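Local coordinates for protein beta-1,3-glucanosyltransferase (Rhizomucor miehei CAU432, PDB 4WTP) that is a carbohydrate-active enzyme of glycosyl hydrolase family 17, folded as a single eight-stranded (beta/alpha)8 barrel, at residues Arg68-Ala73 with Ile221-Trp226; Gly127-Ser132 with Phe182-Ala187; Glu241-Tyr246 with Leu261-Ala266. All blocks are in the same frame, centred on the assembly; numbering follows the deposited sequence.

Interaction 1 of 3, residues Arg68-Ala73 with Ile221-Trp226; sequences RVRTFA and ISETGW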
loop_
_atom_site.group_PDB
_atom_site.type_symbol
_atom_site.label_atom_id
_atom_site.label_comp_id
_atom_site.label_asym_id
_atom_site.label_seq_id
_atom_site.Cartn_x
_atom_site.Cartn_y
_atom_site.Cartn_z
ATOM N N ARG A 68 0.699 -7.266 9.418
ATOM C CA ARG A 68 -0.239 -6.955 8.321
ATOM C C ARG A 68 0.501 -6.636 7.037
ATOM O O ARG A 68 1.511 -5.916 7.063
ATOM C CB ARG A 68 -1.100 -5.767 8.730
ATOM C CG ARG A 68 -2.091 -5.320 7.700
ATOM C CD ARG A 68 -2.921 -4.158 8.218
ATOM N NE ARG A 68 -3.907 -4.559 9.228
ATOM C CZ ARG A 68 -3.831 -4.271 10.531
ATOM N NH1 ARG A 68 -4.816 -4.630 11.343
ATOM N NH2 ARG A 68 -2.761 -3.664 11.042
ATOM N N VAL A 69 0.015 -7.174 5.916
ATOM C CA VAL A 69 0.596 -6.898 4.605
ATOM C C VAL A 69 -0.470 -6.397 3.652
ATOM O O VAL A 69 -1.680 -6.447 3.947
ATOM C CB VAL A 69 1.335 -8.115 3.988
ATOM C CG1 VAL A 69 2.456 -8.577 4.894
ATOM C CG2 VAL A 69 0.335 -9.239 3.750
ATOM N N ARG A 70 -0.052 -5.883 2.506
ATOM C CA ARG A 70 -0.968 -5.428 1.497
ATOM C C ARG A 70 -0.502 -5.888 0.132
ATOM O O ARG A 70 0.679 -5.733 -0.197
ATOM C CB ARG A 70 -1.100 -3.897 1.500
ATOM C CG ARG A 70 -1.989 -3.276 0.416
ATOM C CD ARG A 70 -1.245 -3.071 -0.914
ATOM N NE ARG A 70 -2.047 -2.336 -1.885
ATOM C CZ ARG A 70 -2.066 -1.012 -1.991
ATOM N NH1 ARG A 70 -2.827 -0.431 -2.919
ATOM N NH2 ARG A 70 -1.333 -0.257 -1.175
ATOM N N THR A 71 -1.429 -6.445 -0.643
ATOM C CA THR A 71 -1.183 -6.836 -2.043
ATOM C C THR A 71 -1.851 -5.878 -2.996
ATOM O O THR A 71 -2.842 -5.254 -2.655
ATOM C CB THR A 71 -1.662 -8.290 -2.292
ATOM O OG1 THR A 71 -2.986 -8.455 -1.762
ATOM C CG2 THR A 71 -0.733 -9.258 -1.587
ATOM N N PHE A 72 -1.285 -5.764 -4.214
ATOM C CA PHE A 72 -1.727 -4.760 -5.171
ATOM C C PHE A 72 -2.778 -5.188 -6.208
ATOM O O PHE A 72 -3.467 -4.334 -6.765
ATOM C CB PHE A 72 -0.528 -4.106 -5.892
ATOM C CG PHE A 72 0.256 -3.167 -5.007
ATOM C CD1 PHE A 72 -0.137 -1.852 -4.867
ATOM C CD2 PHE A 72 1.337 -3.629 -4.270
ATOM C CE1 PHE A 72 0.575 -0.984 -4.026
ATOM C CE2 PHE A 72 2.053 -2.781 -3.431
ATOM C CZ PHE A 72 1.669 -1.458 -3.318
ATOM N N ALA A 73 -2.904 -6.498 -6.425
ATOM C CA ALA A 73 -3.801 -7.006 -7.462
ATOM C C ALA A 73 -4.462 -8.286 -6.964
ATOM O O ALA A 73 -3.904 -8.981 -6.127
ATOM C CB ALA A 73 -3.061 -7.265 -8.779
ATOM N N ILE A 221 -2.942 5.987 5.065
ATOM C CA ILE A 221 -1.881 6.155 4.054
ATOM C C ILE A 221 -1.592 4.795 3.440
ATOM O O ILE A 221 -1.131 3.890 4.132
ATOM C CB ILE A 221 -0.635 6.841 4.645
ATOM C CG1 ILE A 221 -1.011 8.232 5.190
ATOM C CG2 ILE A 221 0.473 6.936 3.600
ATOM C CD1 ILE A 221 0.130 8.957 5.880
ATOM N N SER A 222 -1.846 4.638 2.144
ATOM C CA SER A 222 -1.617 3.355 1.490
ATOM C C SER A 222 -0.190 3.160 0.998
ATOM O O SER A 222 0.235 2.024 0.847
ATOM C CB SER A 222 -2.601 3.155 0.349
ATOM O OG SER A 222 -2.781 4.387 -0.308
ATOM N N GLU A 223 0.532 4.253 0.747
ATOM C CA GLU A 223 1.932 4.131 0.303
ATOM C C GLU A 223 2.706 5.393 0.623
ATOM O O GLU A 223 2.259 6.521 0.287
ATOM C CB GLU A 223 2.075 3.961 -1.224
ATOM C CG GLU A 223 1.489 2.752 -1.894
ATOM C CD GLU A 223 1.571 2.865 -3.395
ATOM O OE1 GLU A 223 2.027 3.891 -3.914
ATOM O OE2 GLU A 223 1.111 1.966 -4.078
ATOM N N THR A 224 3.905 5.200 1.190
ATOM C CA THR A 224 4.969 6.198 1.140
ATOM C C THR A 224 6.259 5.460 1.489
ATOM O O THR A 224 6.227 4.403 2.131
ATOM C CB THR A 224 4.750 7.373 2.101
ATOM O OG1 THR A 224 5.658 8.407 1.724
ATOM C CG2 THR A 224 5.062 6.987 3.552
ATOM N N GLY A 225 7.379 6.000 1.029
ATOM C CA GLY A 225 8.683 5.376 1.249
ATOM C C GLY A 225 9.760 6.233 0.617
ATOM O O GLY A 225 9.465 7.298 0.062
ATOM N N TRP A 226 11.006 5.755 0.655
ATOM C CA TRP A 226 12.153 6.545 0.248
ATOM C C TRP A 226 13.217 5.555 -0.196
ATOM O O TRP A 226 13.508 4.574 0.523
ATOM C CB TRP A 226 12.680 7.383 1.425
ATOM C CG TRP A 226 13.696 8.399 1.010
ATOM C CD1 TRP A 226 15.044 8.183 0.709
ATOM C CD2 TRP A 226 13.446 9.816 0.774
ATOM N NE1 TRP A 226 15.631 9.387 0.372
ATOM C CE2 TRP A 226 14.718 10.399 0.400
ATOM C CE3 TRP A 226 12.343 10.645 0.898
ATOM C CZ2 TRP A 226 14.852 11.745 0.128
ATOM C CZ3 TRP A 226 12.493 11.995 0.584
ATOM C CH2 TRP A 226 13.722 12.538 0.221
HETATM O O HOH W 1 -1.631 2.102 -3.088
#
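The ring of F72 meets the carboxylate of E223 with one corner of its edge: CE1 lies 3.0 Å from OE2, which sits near the ring plane, and the ring and carboxylate planes are turned 64° apart. The contact spans the interior of a (beta/alpha)8 barrel, between strand 68-71 and strand 219-223, whose nearest alpha carbons, those of R70 and S222, are 8.8 Å apart. Side chains therefore have to bridge the gap. R70 leaves its strand with CG anti to the backbone N and then bends at chi2 (-84°), which lays the guanidinium under F72, whose CE1 stands 3.3 Å above the guanidinium plane, over its centre. A weak bond from NE to the T71 carbonyl helps fix that rotation. At the guanidinium edge and in its plane is the S222 carbonyl, with NH2 3.4 Å from S222 O; the clear hydrogen-bond partner of NH2 is N41 OD1, on strand 39-41. R70 NH2 and E223 OE2 are 4.4 Å apart, and OE2 lies well out of the guanidinium plane, so no N-H points at it. Water 1 bridges the two, accepting from R70 NH1 at 2.8 Å and donating to E223 OE2 at 2.9 Å.

Interaction 2 of 3, residues Gly127-Ser132 with Phe182-Ala187; sequences GLIVGS and FLMMNA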
loop_
_atom_site.group_PDB
_atom_site.type_symbol
_atom_site.label_atom_id
_atom_site.label_comp_id
_atom_site.label_asym_id
_atom_site.label_seq_id
_atom_site.Cartn_x
_atom_site.Cartn_y
_atom_site.Cartn_z
ATOM N N GLY A 127 -9.462 -4.495 4.664
ATOM C CA GLY A 127 -9.960 -3.534 3.684
ATOM C C GLY A 127 -9.731 -4.026 2.278
ATOM O O GLY A 127 -8.811 -4.832 2.045
ATOM N N LEU A 128 -10.568 -3.533 1.369
ATOM C CA LEU A 128 -10.409 -3.772 -0.048
ATOM C C LEU A 128 -10.099 -2.414 -0.699
ATOM O O LEU A 128 -10.898 -1.463 -0.570
ATOM C CB LEU A 128 -11.706 -4.346 -0.588
ATOM C CG LEU A 128 -11.707 -4.846 -2.021
ATOM C CD1 LEU A 128 -10.644 -5.890 -2.349
ATOM C CD2 LEU A 128 -13.070 -5.430 -2.282
ATOM N N ILE A 129 -8.976 -2.344 -1.406
ATOM C CA ILE A 129 -8.536 -1.097 -2.011
ATOM C C ILE A 129 -8.876 -1.148 -3.496
ATOM O O ILE A 129 -8.274 -1.898 -4.268
ATOM C CB ILE A 129 -7.029 -0.873 -1.786
ATOM C CG1 ILE A 129 -6.636 -1.038 -0.303
ATOM C CG2 ILE A 129 -6.632 0.507 -2.320
ATOM C CD1 ILE A 129 -5.128 -1.020 -0.087
ATOM N N VAL A 130 -9.877 -0.379 -3.897
ATOM C CA VAL A 130 -10.450 -0.472 -5.229
ATOM C C VAL A 130 -9.660 0.454 -6.144
ATOM O O VAL A 130 -10.035 1.603 -6.370
ATOM C CB VAL A 130 -11.962 -0.144 -5.225
ATOM C CG1 VAL A 130 -12.556 -0.409 -6.607
ATOM C CG2 VAL A 130 -12.665 -0.963 -4.147
ATOM N N GLY A 131 -8.545 -0.070 -6.647
ATOM C CA GLY A 131 -7.660 0.702 -7.504
ATOM C C GLY A 131 -6.643 1.519 -6.743
ATOM O O GLY A 131 -6.848 1.896 -5.577
ATOM N N SER A 132 -5.552 1.821 -7.427
ATOM C CA SER A 132 -4.533 2.735 -6.911
ATOM C C SER A 132 -4.102 3.659 -8.031
ATOM O O SER A 132 -3.655 3.192 -9.091
ATOM C CB SER A 132 -3.317 1.938 -6.431
ATOM O OG SER A 132 -2.267 2.816 -6.019
ATOM N N PHE A 182 -13.445 4.515 3.586
ATOM C CA PHE A 182 -12.304 5.325 3.995
ATOM C C PHE A 182 -11.436 5.643 2.784
ATOM O O PHE A 182 -11.556 5.027 1.722
ATOM C CB PHE A 182 -11.481 4.666 5.124
ATOM C CG PHE A 182 -10.900 3.319 4.769
ATOM C CD1 PHE A 182 -11.686 2.169 4.743
ATOM C CD2 PHE A 182 -9.553 3.204 4.430
ATOM C CE1 PHE A 182 -11.133 0.934 4.407
ATOM C CE2 PHE A 182 -8.990 1.972 4.131
ATOM C CZ PHE A 182 -9.783 0.837 4.099
ATOM N N LEU A 183 -10.534 6.611 2.950
ATOM C CA LEU A 183 -9.640 7.043 1.882
ATOM C C LEU A 183 -8.244 6.548 2.180
ATOM O O LEU A 183 -7.859 6.450 3.353
ATOM C CB LEU A 183 -9.608 8.564 1.830
ATOM C CG LEU A 183 -10.851 9.358 1.420
ATOM C CD1 LEU A 183 -11.948 9.275 2.463
ATOM C CD2 LEU A 183 -10.496 10.795 1.124
ATOM N N MET A 184 -7.464 6.273 1.133
ATOM C CA MET A 184 -6.051 5.960 1.352
ATOM C C MET A 184 -5.179 6.786 0.417
ATOM O O MET A 184 -5.359 6.793 -0.808
ATOM C CB MET A 184 -5.748 4.479 1.127
ATOM C CG MET A 184 -6.578 3.512 1.956
ATOM S SD MET A 184 -5.893 1.774 2.057
ATOM C CE MET A 184 -4.729 1.992 3.438
ATOM N N MET A 185 -4.230 7.483 0.992
ATOM C CA MET A 185 -3.303 8.319 0.240
ATOM C C MET A 185 -2.011 7.633 -0.169
ATOM O O MET A 185 -1.367 7.010 0.611
ATOM C CB MET A 185 -2.938 9.515 1.105
ATOM C CG MET A 185 -2.066 10.575 0.396
ATOM S SD MET A 185 -1.552 12.072 1.409
ATOM C CE MET A 185 -0.348 11.349 2.609
ATOM N N ASN A 186 -1.646 7.832 -1.427
ATOM C CA ASN A 186 -0.284 7.478 -1.876
ATOM C C ASN A 186 0.446 8.790 -2.003
ATOM O O ASN A 186 -0.039 9.699 -2.702
ATOM C CB ASN A 186 -0.300 6.868 -3.275
ATOM C CG ASN A 186 -1.044 5.553 -3.377
ATOM O OD1 ASN A 186 -1.254 4.839 -2.413
ATOM N ND2 ASN A 186 -1.383 5.200 -4.602
ATOM N N ALA A 187 1.607 8.923 -1.375
ATOM C CA ALA A 187 2.374 10.167 -1.515
ATOM C C ALA A 187 3.836 9.863 -1.333
ATOM O O ALA A 187 4.218 9.226 -0.340
ATOM C CB ALA A 187 1.919 11.200 -0.481
HETATM O O HOH W 1 -1.631 2.102 -3.088
#
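Two barrel strands that are second neighbours, 125-132 and 182-186, face each other here through their side chains, because strand 163-167 runs between them in the sheet. At one end the edge of the F182 ring reaches the backbone of G127, with CZ 4.4 Å from the glycine CA and that carbon near the ring plane; the glycine offers only backbone there. Further along, I129 CD1 lies 3.6 Å from the sulfur SD of M184, and the two side chains cross at about a right angle. In M184, chi1 and the extended chi2 carry SD to I129, and the bend at chi3 (85°) turns CE off to another side. A (beta/alpha)8 barrel tilts its strands, and the short axes here come within 9.1 Å at 55° to one another. The facing pairs are G127 with F182, I129 with M184 and S132 with N186, three residues against two in the last step; an inverse gamma turn centred on V130 is consistent with taking up the extra one. The last pair is polar. N186 ND2 donates to S132 OG at 2.9 Å (149° at the hydrogen), with OG close to the amide plane, and also to E133 OE2. S132 OG in turn donates to water 1 at 3.1 Å, and that water donates to N186 OD1, which S222 OG also engages.

Interaction 3 of 3, residues Glu241-Tyr246 with Leu261-Ala266; sequences ENENKY and LLYFSA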
loop_
_atom_site.group_PDB
_atom_site.type_symbol
_atom_site.label_atom_id
_atom_site.label_comp_id
_atom_site.label_asym_id
_atom_site.label_seq_id
_atom_site.Cartn_x
_atom_site.Cartn_y
_atom_site.Cartn_z
ATOM N N GLU A 241 21.083 6.262 4.631
ATOM C CA GLU A 241 20.863 7.130 5.776
ATOM C C GLU A 241 19.534 7.865 5.596
ATOM O O GLU A 241 18.803 8.078 6.564
ATOM C CB GLU A 241 22.017 8.130 5.943
ATOM C CG GLU A 241 21.834 9.497 5.276
ATOM C CD GLU A 241 22.897 10.543 5.662
ATOM O OE1 GLU A 241 22.590 11.475 6.448
ATOM O OE2 GLU A 241 24.048 10.450 5.175
ATOM N N ASN A 242 19.218 8.262 4.358
ATOM C CA ASN A 242 17.974 8.994 4.080
ATOM C C ASN A 242 16.772 8.085 4.166
ATOM O O ASN A 242 15.735 8.490 4.697
ATOM C CB ASN A 242 18.028 9.788 2.768
ATOM C CG ASN A 242 18.908 11.002 2.871
ATOM O OD1 ASN A 242 19.428 11.344 3.953
ATOM N ND2 ASN A 242 19.078 11.679 1.743
ATOM N N GLU A 243 16.864 6.848 3.649
ATOM C CA GLU A 243 15.749 5.925 3.814
ATOM C C GLU A 243 15.506 5.696 5.319
ATOM O O GLU A 243 14.376 5.659 5.770
ATOM C CB GLU A 243 15.934 4.596 3.086
ATOM C CG GLU A 243 14.706 3.715 3.261
ATOM C CD GLU A 243 14.786 2.339 2.642
ATOM O OE1 GLU A 243 15.856 1.901 2.181
ATOM O OE2 GLU A 243 13.729 1.664 2.673
ATOM N N ASN A 244 16.573 5.472 6.088
ATOM C CA ASN A 244 16.472 5.272 7.538
ATOM C C ASN A 244 15.802 6.454 8.228
ATOM O O ASN A 244 14.900 6.267 9.035
ATOM C CB ASN A 244 17.885 5.047 8.101
ATOM C CG ASN A 244 17.860 4.473 9.505
ATOM O OD1 ASN A 244 17.151 3.515 9.773
ATOM N ND2 ASN A 244 18.654 5.056 10.380
ATOM N N LYS A 245 16.228 7.667 7.878
ATOM C CA LYS A 245 15.626 8.868 8.449
ATOM C C LYS A 245 14.133 8.973 8.086
ATOM O O LYS A 245 13.295 9.273 8.946
ATOM C CB LYS A 245 16.391 10.110 8.018
ATOM C CG LYS A 245 15.704 11.392 8.436
ATOM C CD LYS A 245 16.585 12.617 8.267
ATOM C CE LYS A 245 15.807 13.894 8.569
ATOM N NZ LYS A 245 14.995 13.909 9.821
ATOM N N TYR A 246 13.809 8.735 6.814
ATOM C CA TYR A 246 12.427 8.865 6.356
ATOM C C TYR A 246 11.551 7.854 7.081
ATOM O O TYR A 246 10.478 8.171 7.583
ATOM C CB TYR A 246 12.321 8.647 4.841
ATOM C CG TYR A 246 10.946 9.037 4.306
ATOM C CD1 TYR A 246 10.534 10.362 4.346
ATOM C CD2 TYR A 246 10.058 8.081 3.819
ATOM C CE1 TYR A 246 9.286 10.743 3.846
ATOM C CE2 TYR A 246 8.806 8.441 3.313
ATOM C CZ TYR A 246 8.426 9.769 3.365
ATOM O OH TYR A 246 7.199 10.180 2.883
ATOM N N LEU A 261 -0.821 3.514 8.532
ATOM C CA LEU A 261 0.101 3.609 7.413
ATOM C C LEU A 261 0.536 2.237 6.899
ATOM O O LEU A 261 0.955 1.383 7.698
ATOM C CB LEU A 261 1.359 4.370 7.865
ATOM C CG LEU A 261 2.608 4.227 6.989
ATOM C CD1 LEU A 261 2.363 4.929 5.675
ATOM C CD2 LEU A 261 3.832 4.779 7.711
ATOM N N LEU A 262 0.485 2.053 5.583
ATOM C CA LEU A 262 1.119 0.890 4.937
ATOM C C LEU A 262 2.421 1.399 4.321
ATOM O O LEU A 262 2.392 2.208 3.366
ATOM C CB LEU A 262 0.209 0.332 3.839
ATOM C CG LEU A 262 -1.157 -0.153 4.330
ATOM C CD1 LEU A 262 -2.008 -0.577 3.126
ATOM C CD2 LEU A 262 -1.009 -1.261 5.383
ATOM N N TYR A 263 3.540 0.954 4.874
ATOM C CA TYR A 263 4.834 1.456 4.412
ATOM C C TYR A 263 5.235 0.808 3.080
ATOM O O TYR A 263 4.954 -0.365 2.849
ATOM C CB TYR A 263 5.897 1.214 5.491
ATOM C CG TYR A 263 7.160 1.982 5.188
ATOM C CD1 TYR A 263 7.268 3.347 5.484
ATOM C CD2 TYR A 263 8.213 1.374 4.513
ATOM C CE1 TYR A 263 8.388 4.077 5.132
ATOM C CE2 TYR A 263 9.338 2.101 4.152
ATOM C CZ TYR A 263 9.410 3.442 4.463
ATOM O OH TYR A 263 10.498 4.194 4.066
ATOM N N PHE A 264 5.879 1.580 2.210
ATOM C CA PHE A 264 6.317 1.075 0.897
ATOM C C PHE A 264 7.844 1.006 0.866
ATOM O O PHE A 264 8.481 2.060 0.912
ATOM C CB PHE A 264 5.823 2.025 -0.219
ATOM C CG PHE A 264 6.052 1.485 -1.593
ATOM C CD1 PHE A 264 7.259 1.735 -2.272
ATOM C CD2 PHE A 264 5.102 0.654 -2.185
ATOM C CE1 PHE A 264 7.488 1.194 -3.534
ATOM C CE2 PHE A 264 5.331 0.113 -3.445
ATOM C CZ PHE A 264 6.529 0.373 -4.119
ATOM N N SER A 265 8.446 -0.169 0.786
ATOM C CA SER A 265 7.764 -1.465 0.644
ATOM C C SER A 265 8.559 -2.489 1.454
ATOM O O SER A 265 9.580 -2.156 2.068
ATOM C CB SER A 265 7.752 -1.890 -0.847
ATOM O OG SER A 265 9.070 -2.077 -1.351
ATOM N N ALA A 266 8.087 -3.737 1.458
ATOM C CA ALA A 266 8.736 -4.774 2.242
ATOM C C ALA A 266 10.182 -5.055 1.788
ATOM O O ALA A 266 11.117 -5.032 2.601
ATOM C CB ALA A 266 7.900 -6.059 2.206
#
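The hydroxyl of Y263 pushes up to the edge of the Y246 ring, in its plane, with OH 3.9 Å from CD2, and this is the closest approach between 241-246 and 261-266. The two side chains cross obliquely rather than stack. Each has CG anti to its own backbone N (chi1 -169° in Y246, -167° in Y263), and these torsions carry the rings across a gap in which the alpha carbons of the two tyrosines are still 10.8 Å apart. Beside this meeting the fit is looser: E243 brings only its methylene carbon, CG lying 4.3 Å from Y263 OH, while its OE1 turns to a salt bridge with K289. The Y246 hydroxyl is likewise engaged elsewhere, by T224 OG1. The interface thus rests on van der Waals contact alone, and it buries a modest 117 Å² summed over both sides. Towards solvent the same helix carries E241, which is exposed, and N244 and K245, which are partly exposed; none of the three touches 261-266. Helix 240-256 comes just before strand 262-263, the last of the (beta/alpha)8 barrel, and packs on its outside: Y263 also rests on L247, L261 reaches V250, L251 and V254 further along the helix, and Y246 leans on I196 and A199 of helix 196-212.

In the fold
All three contacts are buried, but they lie at increasing distance from the chain centre: about 2 Å for interaction 1, 8 Å for interaction 2 and 12 Å for interaction 3. The first two lie within the barrel, and each has a polar part, joined to water 1; their strands 219-223 and 182-186 are sheet neighbours. Interaction 2 adds apolar contacts nearer the N-terminal ends of its segments. Interaction 3 joins a helix to a strand, and its touching atoms only pack. Links between them are direct: I221 O meets L262 N at 2.8 Å, and M184 CE packs on L262 CD1.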